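Local atomic coordinates of aminoglycoside phosphotransferase (Alicyclobacillus acidocaldarius subsp. acidocaldarius, PDB entry 4PDY), a protein that probably transfers phosphate groups, as expected of the aminoglycoside phosphotransferase family, whose fold is related to that of protein kinases. Residues 81-93 / 103-115. Numbering follows the deposited sequence.
With HIS (histidine), chain B.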
loop_
_atom_site.group_PDB
_atom_site.type_symbol
_atom_site.label_atom_id
_atom_site.label_comp_id
_atom_site.label_asym_id
_atom_site.label_seq_id
_atom_site.Cartn_x
_atom_site.Cartn_y
_atom_site.Cartn_z
ATOM N N GLY A 81 11.662 12.995 14.895
ATOM C CA GLY A 81 12.699 13.055 13.868
ATOM C C GLY A 81 12.241 12.733 12.458
ATOM O O GLY A 81 13.022 12.834 11.517
ATOM N N PHE A 82 10.983 12.340 12.285
ATOM C CA PHE A 82 10.513 11.913 10.972
ATOM C C PHE A 82 10.401 13.115 10.017
ATOM O O PHE A 82 9.789 14.119 10.354
ATOM C CB PHE A 82 9.144 11.274 11.105
ATOM C CG PHE A 82 8.624 10.639 9.845
ATOM C CD1 PHE A 82 9.295 9.604 9.227
ATOM C CD2 PHE A 82 7.441 11.100 9.258
ATOM C CE1 PHE A 82 8.787 9.008 8.100
ATOM C CE2 PHE A 82 6.930 10.491 8.132
ATOM C CZ PHE A 82 7.613 9.464 7.539
ATOM N N THR A 83 10.922 12.935 8.810
ATOM C CA THR A 83 10.949 14.002 7.804
ATOM C C THR A 83 10.235 13.618 6.515
ATOM O O THR A 83 10.028 14.480 5.665
ATOM C CB THR A 83 12.407 14.345 7.375
ATOM O OG1 THR A 83 12.962 13.230 6.632
ATOM C CG2 THR A 83 13.252 14.642 8.571
ATOM N N LYS A 84 9.819 12.367 6.368
ATOM C CA LYS A 84 9.504 11.815 5.052
ATOM C C LYS A 84 8.038 11.938 4.688
ATOM O O LYS A 84 7.387 10.954 4.319
ATOM C CB LYS A 84 9.949 10.347 4.945
ATOM C CG LYS A 84 11.399 10.097 5.350
ATOM C CD LYS A 84 12.380 10.686 4.335
ATOM C CE LYS A 84 13.817 10.477 4.753
ATOM N NZ LYS A 84 14.245 9.056 4.910
ATOM N N PHE A 85 7.533 13.169 4.762
ATOM C CA PHE A 85 6.138 13.429 4.455
ATOM C C PHE A 85 5.968 14.852 3.928
ATOM O O PHE A 85 6.712 15.757 4.303
ATOM C CB PHE A 85 5.216 13.193 5.656
ATOM C CG PHE A 85 5.412 14.156 6.781
ATOM C CD1 PHE A 85 6.513 14.067 7.632
ATOM C CD2 PHE A 85 4.467 15.128 7.038
ATOM C CE1 PHE A 85 6.692 14.972 8.649
ATOM C CE2 PHE A 85 4.626 16.016 8.089
ATOM C CZ PHE A 85 5.731 15.939 8.895
ATOM N N ALA A 86 4.951 15.013 3.106
ATOM C CA ALA A 86 4.584 16.332 2.601
ATOM C C ALA A 86 3.927 17.129 3.717
ATOM O O ALA A 86 3.051 16.664 4.424
ATOM C CB ALA A 86 3.642 16.219 1.424
ATOM N N ARG A 87 4.358 18.360 3.879
ATOM C CA ARG A 87 3.944 19.195 4.975
ATOM C C ARG A 87 2.626 19.902 4.730
ATOM O O ARG A 87 2.446 20.577 3.697
ATOM C CB ARG A 87 5.025 20.212 5.305
ATOM C CG ARG A 87 6.396 19.618 5.516
ATOM C CD ARG A 87 6.400 18.485 6.547
ATOM N NE ARG A 87 7.602 17.637 6.370
ATOM C CZ ARG A 87 8.786 17.867 6.917
ATOM N NH1 ARG A 87 9.802 17.088 6.603
ATOM N NH2 ARG A 87 8.987 18.901 7.733
ATOM N N PHE A 88 1.722 19.828 5.695
ATOM C CA PHE A 88 0.409 20.399 5.585
ATOM C C PHE A 88 0.463 21.915 5.731
ATOM O O PHE A 88 1.211 22.453 6.531
ATOM C CB PHE A 88 -0.501 19.797 6.669
ATOM C CG PHE A 88 -0.683 18.283 6.549
ATOM C CD1 PHE A 88 -1.544 17.758 5.628
ATOM C CD2 PHE A 88 0.022 17.409 7.367
ATOM C CE1 PHE A 88 -1.732 16.390 5.504
ATOM C CE2 PHE A 88 -0.136 16.047 7.246
ATOM C CZ PHE A 88 -1.010 15.531 6.315
ATOM N N VAL A 89 -0.354 22.585 4.930
ATOM C CA VAL A 89 -0.524 24.036 4.968
ATOM C C VAL A 89 -1.869 24.312 5.610
ATOM O O VAL A 89 -2.867 23.681 5.268
ATOM C CB VAL A 89 -0.446 24.648 3.555
ATOM C CG1 VAL A 89 -0.688 26.142 3.639
ATOM C CG2 VAL A 89 0.914 24.304 2.966
ATOM N N THR A 90 -1.911 25.260 6.528
ATOM C CA THR A 90 -3.147 25.598 7.208
ATOM C C THR A 90 -3.835 26.788 6.560
ATOM O O THR A 90 -3.206 27.553 5.842
ATOM C CB THR A 90 -2.933 25.904 8.688
ATOM O OG1 THR A 90 -2.039 26.993 8.842
ATOM C CG2 THR A 90 -2.378 24.667 9.426
ATOM N N THR A 91 -5.125 26.933 6.808
ATOM C CA THR A 91 -5.901 28.028 6.279
ATOM C C THR A 91 -5.556 29.330 7.022
ATOM O O THR A 91 -4.790 29.347 7.991
ATOM C CB THR A 91 -7.405 27.754 6.444
ATOM O OG1 THR A 91 -7.742 27.828 7.836
ATOM C CG2 THR A 91 -7.815 26.402 5.840
ATOM N N SER A 92 -6.171 30.414 6.575
ATOM C CA SER A 92 -5.994 31.701 7.228
ATOM C C SER A 92 -6.495 31.708 8.674
ATOM O O SER A 92 -6.080 32.546 9.464
ATOM C CB SER A 92 -6.699 32.801 6.441
ATOM O OG SER A 92 -8.086 32.550 6.405
ATOM N N SER A 93 -7.407 30.789 9.003
ATOM C CA SER A 93 -7.859 30.606 10.383
ATOM C C SER A 93 -7.113 29.502 11.152
ATOM O O SER A 93 -7.556 29.095 12.232
ATOM C CB SER A 93 -9.347 30.300 10.387
ATOM O OG SER A 93 -9.581 28.988 9.915
ATOM N N PHE A 103 -17.089 17.546 1.059
ATOM C CA PHE A 103 -15.700 17.098 0.920
ATOM C C PHE A 103 -14.799 17.764 1.955
ATOM O O PHE A 103 -15.065 18.877 2.393
ATOM C CB PHE A 103 -15.146 17.445 -0.467
ATOM C CG PHE A 103 -15.778 16.679 -1.599
ATOM C CD1 PHE A 103 -15.612 15.300 -1.709
ATOM C CD2 PHE A 103 -16.537 17.328 -2.553
ATOM C CE1 PHE A 103 -16.173 14.609 -2.763
ATOM C CE2 PHE A 103 -17.083 16.650 -3.617
ATOM C CZ PHE A 103 -16.915 15.286 -3.726
ATOM N N THR A 104 -13.731 17.061 2.317
ATOM C CA THR A 104 -12.691 17.588 3.173
ATOM C C THR A 104 -11.485 17.851 2.278
ATOM O O THR A 104 -10.954 16.946 1.668
ATOM C CB THR A 104 -12.313 16.569 4.281
ATOM O OG1 THR A 104 -13.477 16.283 5.068
ATOM C CG2 THR A 104 -11.180 17.076 5.170
ATOM N N TYR A 105 -11.080 19.110 2.183
ATOM C CA TYR A 105 -9.920 19.506 1.399
ATOM C C TYR A 105 -8.740 19.756 2.310
ATOM O O TYR A 105 -8.881 20.412 3.338
ATOM C CB TYR A 105 -10.245 20.790 0.633
ATOM C CG TYR A 105 -11.350 20.637 -0.387
ATOM C CD1 TYR A 105 -11.072 20.176 -1.672
ATOM C CD2 TYR A 105 -12.666 20.917 -0.061
ATOM C CE1 TYR A 105 -12.070 20.040 -2.611
ATOM C CE2 TYR A 105 -13.679 20.752 -0.989
ATOM C CZ TYR A 105 -13.387 20.291 -2.251
ATOM O OH TYR A 105 -14.373 20.181 -3.203
ATOM N N TYR A 106 -7.573 19.283 1.895
ATOM C CA TYR A 106 -6.345 19.647 2.594
ATOM C C TYR A 106 -5.221 19.832 1.610
ATOM O O TYR A 106 -5.256 19.275 0.524
ATOM C CB TYR A 106 -6.000 18.625 3.711
ATOM C CG TYR A 106 -5.697 17.232 3.236
ATOM C CD1 TYR A 106 -4.417 16.868 2.875
ATOM C CD2 TYR A 106 -6.683 16.250 3.216
ATOM C CE1 TYR A 106 -4.113 15.607 2.413
ATOM C CE2 TYR A 106 -6.383 14.972 2.761
ATOM C CZ TYR A 106 -5.092 14.643 2.379
ATOM O OH TYR A 106 -4.763 13.377 1.936
ATOM N N VAL A 107 -4.251 20.645 2.018
ATOM C CA VAL A 107 -3.212 21.143 1.135
ATOM C C VAL A 107 -1.863 20.838 1.771
ATOM O O VAL A 107 -1.677 21.013 2.978
ATOM C CB VAL A 107 -3.383 22.672 0.943
ATOM C CG1 VAL A 107 -2.269 23.237 0.095
ATOM C CG2 VAL A 107 -4.737 23.019 0.323
ATOM N N THR A 108 -0.914 20.432 0.928
ATOM C CA THR A 108 0.473 20.268 1.351
ATOM C C THR A 108 1.410 21.040 0.434
ATOM O O THR A 108 1.078 21.429 -0.708
ATOM C CB THR A 108 0.943 18.802 1.367
ATOM O OG1 THR A 108 0.963 18.266 0.050
ATOM C CG2 THR A 108 0.044 17.925 2.222
ATOM N N GLU A 109 2.595 21.313 0.964
ATOM C CA GLU A 109 3.679 21.832 0.138
ATOM C C GLU A 109 3.915 20.784 -0.935
ATOM O O GLU A 109 3.697 19.589 -0.700
ATOM C CB GLU A 109 4.965 22.045 0.965
ATOM C CG GLU A 109 4.856 22.991 2.162
ATOM C CD GLU A 109 4.713 24.485 1.829
ATOM O OE1 GLU A 109 5.037 24.924 0.705
ATOM O OE2 GLU A 109 4.280 25.250 2.727
ATOM N N TRP A 110 4.361 21.207 -2.109
ATOM C CA TRP A 110 4.707 20.290 -3.150
ATOM C C TRP A 110 6.003 19.580 -2.872
ATOM O O TRP A 110 6.956 20.187 -2.398
ATOM C CB TRP A 110 4.942 21.075 -4.421
ATOM C CG TRP A 110 5.142 20.244 -5.583
ATOM C CD1 TRP A 110 6.322 19.972 -6.255
ATOM C CD2 TRP A 110 4.114 19.617 -6.301
ATOM N NE1 TRP A 110 6.053 19.166 -7.334
ATOM C CE2 TRP A 110 4.701 18.938 -7.381
ATOM C CE3 TRP A 110 2.729 19.567 -6.139
ATOM C CZ2 TRP A 110 3.952 18.192 -8.267
ATOM C CZ3 TRP A 110 1.996 18.831 -7.005
ATOM C CH2 TRP A 110 2.595 18.163 -8.069
ATOM N N VAL A 111 6.035 18.288 -3.180
ATOM C CA VAL A 111 7.241 17.491 -3.084
ATOM C C VAL A 111 7.746 17.166 -4.474
ATOM O O VAL A 111 7.065 16.500 -5.246
ATOM C CB VAL A 111 6.985 16.175 -2.329
ATOM C CG1 VAL A 111 8.283 15.396 -2.267
ATOM C CG2 VAL A 111 6.435 16.473 -0.949
ATOM N N SER A 112 8.940 17.658 -4.786
ATOM C CA SER A 112 9.580 17.364 -6.055
ATOM C C SER A 112 10.073 15.930 -6.044
ATOM O O SER A 112 10.726 15.492 -5.101
ATOM C CB SER A 112 10.770 18.307 -6.302
ATOM O OG SER A 112 10.356 19.654 -6.333
ATOM N N GLY A 113 9.756 15.197 -7.095
ATOM C CA GLY A 113 10.163 13.784 -7.196
ATOM C C GLY A 113 9.364 13.015 -8.220
ATOM O O GLY A 113 8.492 13.582 -8.895
ATOM N N GLN A 114 9.644 11.721 -8.318
ATOM C CA GLN A 114 8.976 10.853 -9.251
ATOM C C GLN A 114 8.373 9.706 -8.472
ATOM O O GLN A 114 8.893 9.331 -7.428
ATOM C CB GLN A 114 9.976 10.293 -10.248
ATOM C CG GLN A 114 10.963 9.351 -9.593
ATOM C CD GLN A 114 12.144 9.061 -10.477
ATOM O OE1 GLN A 114 13.204 9.664 -10.329
ATOM N NE2 GLN A 114 11.961 8.157 -11.421
ATOM N N PRO A 115 7.282 9.136 -8.986
ATOM C CA PRO A 115 6.684 7.982 -8.327
ATOM C C PRO A 115 7.757 6.891 -8.268
ATOM O O PRO A 115 8.467 6.671 -9.247
ATOM C CB PRO A 115 5.526 7.612 -9.263
ATOM C CG PRO A 115 5.905 8.175 -10.594
ATOM C CD PRO A 115 6.626 9.441 -10.274
HETATM N N HIS B . 5.857 15.516 -7.210
HETATM C CA HIS B . 4.817 14.499 -7.332
HETATM C C HIS B . 4.882 13.883 -8.726
HETATM O O HIS B . 4.191 14.248 -9.609
HETATM C CB HIS B . 3.419 15.088 -7.104
HETATM C CG HIS B . 3.145 15.532 -5.696
HETATM N ND1 HIS B . 1.972 15.216 -5.042
HETATM C CD2 HIS B . 3.866 16.283 -4.829
HETATM C CE1 HIS B . 1.988 15.745 -3.831
HETATM N NE2 HIS B . 3.129 16.391 -3.672
HETATM O OXT HIS B . 5.676 12.966 -8.968
HETATM O O HOH W 1 -4.883 22.113 4.470
#
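The edge of the kinase-like N-terminal sheet meets the histidine pocket here: Phe88, in the short, weakly bonded strand 88-89, pairs with Thr108 just before the 103-109 strand runs into the linker carrying Trp110 and Val111. In protein kinases the equivalent linker is the hinge beside the nucleotide site, so the bound histidine probably occupies the corresponding cleft. Phe88 and Thr108 form a non-hydrogen-bonded antiparallel pair, their CA atoms 4.2 Å apart, flanked by two backbone bonds, Glu109 N to Arg87 O and Val89 N to Val107 O, each 2.8 Å. Between Val89 and Val107 a water also accepts from Val107 N and donates to Val89 O, where the direct gap is too long for a bond. Phe88 and Thr108 lie side by side on one face, the ring's CD1 against CG2; the edge of that ring also meets Tyr106, Phe88 CE1 to Tyr106 CD1 at 3.8 Å, with the planes turned 62° to each other. On the other face Val89 CB sits 4.2 Å from Val107 CG1. Ala86 CB fits between Thr108 OG1 and Val111 CG2, the latter 3.7 Å away. The ligand's amino N is hydrogen-bonded to Val111 O. Trp110 points its CB away from 81-93, and with CG anti to the backbone N (chi1 -173°) the indole lies along the ligand, the histidine CD2 3.5 Å above its plane and Trp110 CH2 3.3 Å from the histidine CB. With an alanine in its place that flat wall is gone, and the imidazole is likely to be left free to turn or shift. Leu74 of helix 64-79 packs against both Phe85 and Phe88, while strand 54-60 flanks 103-109 and brings Ala56 against Thr108.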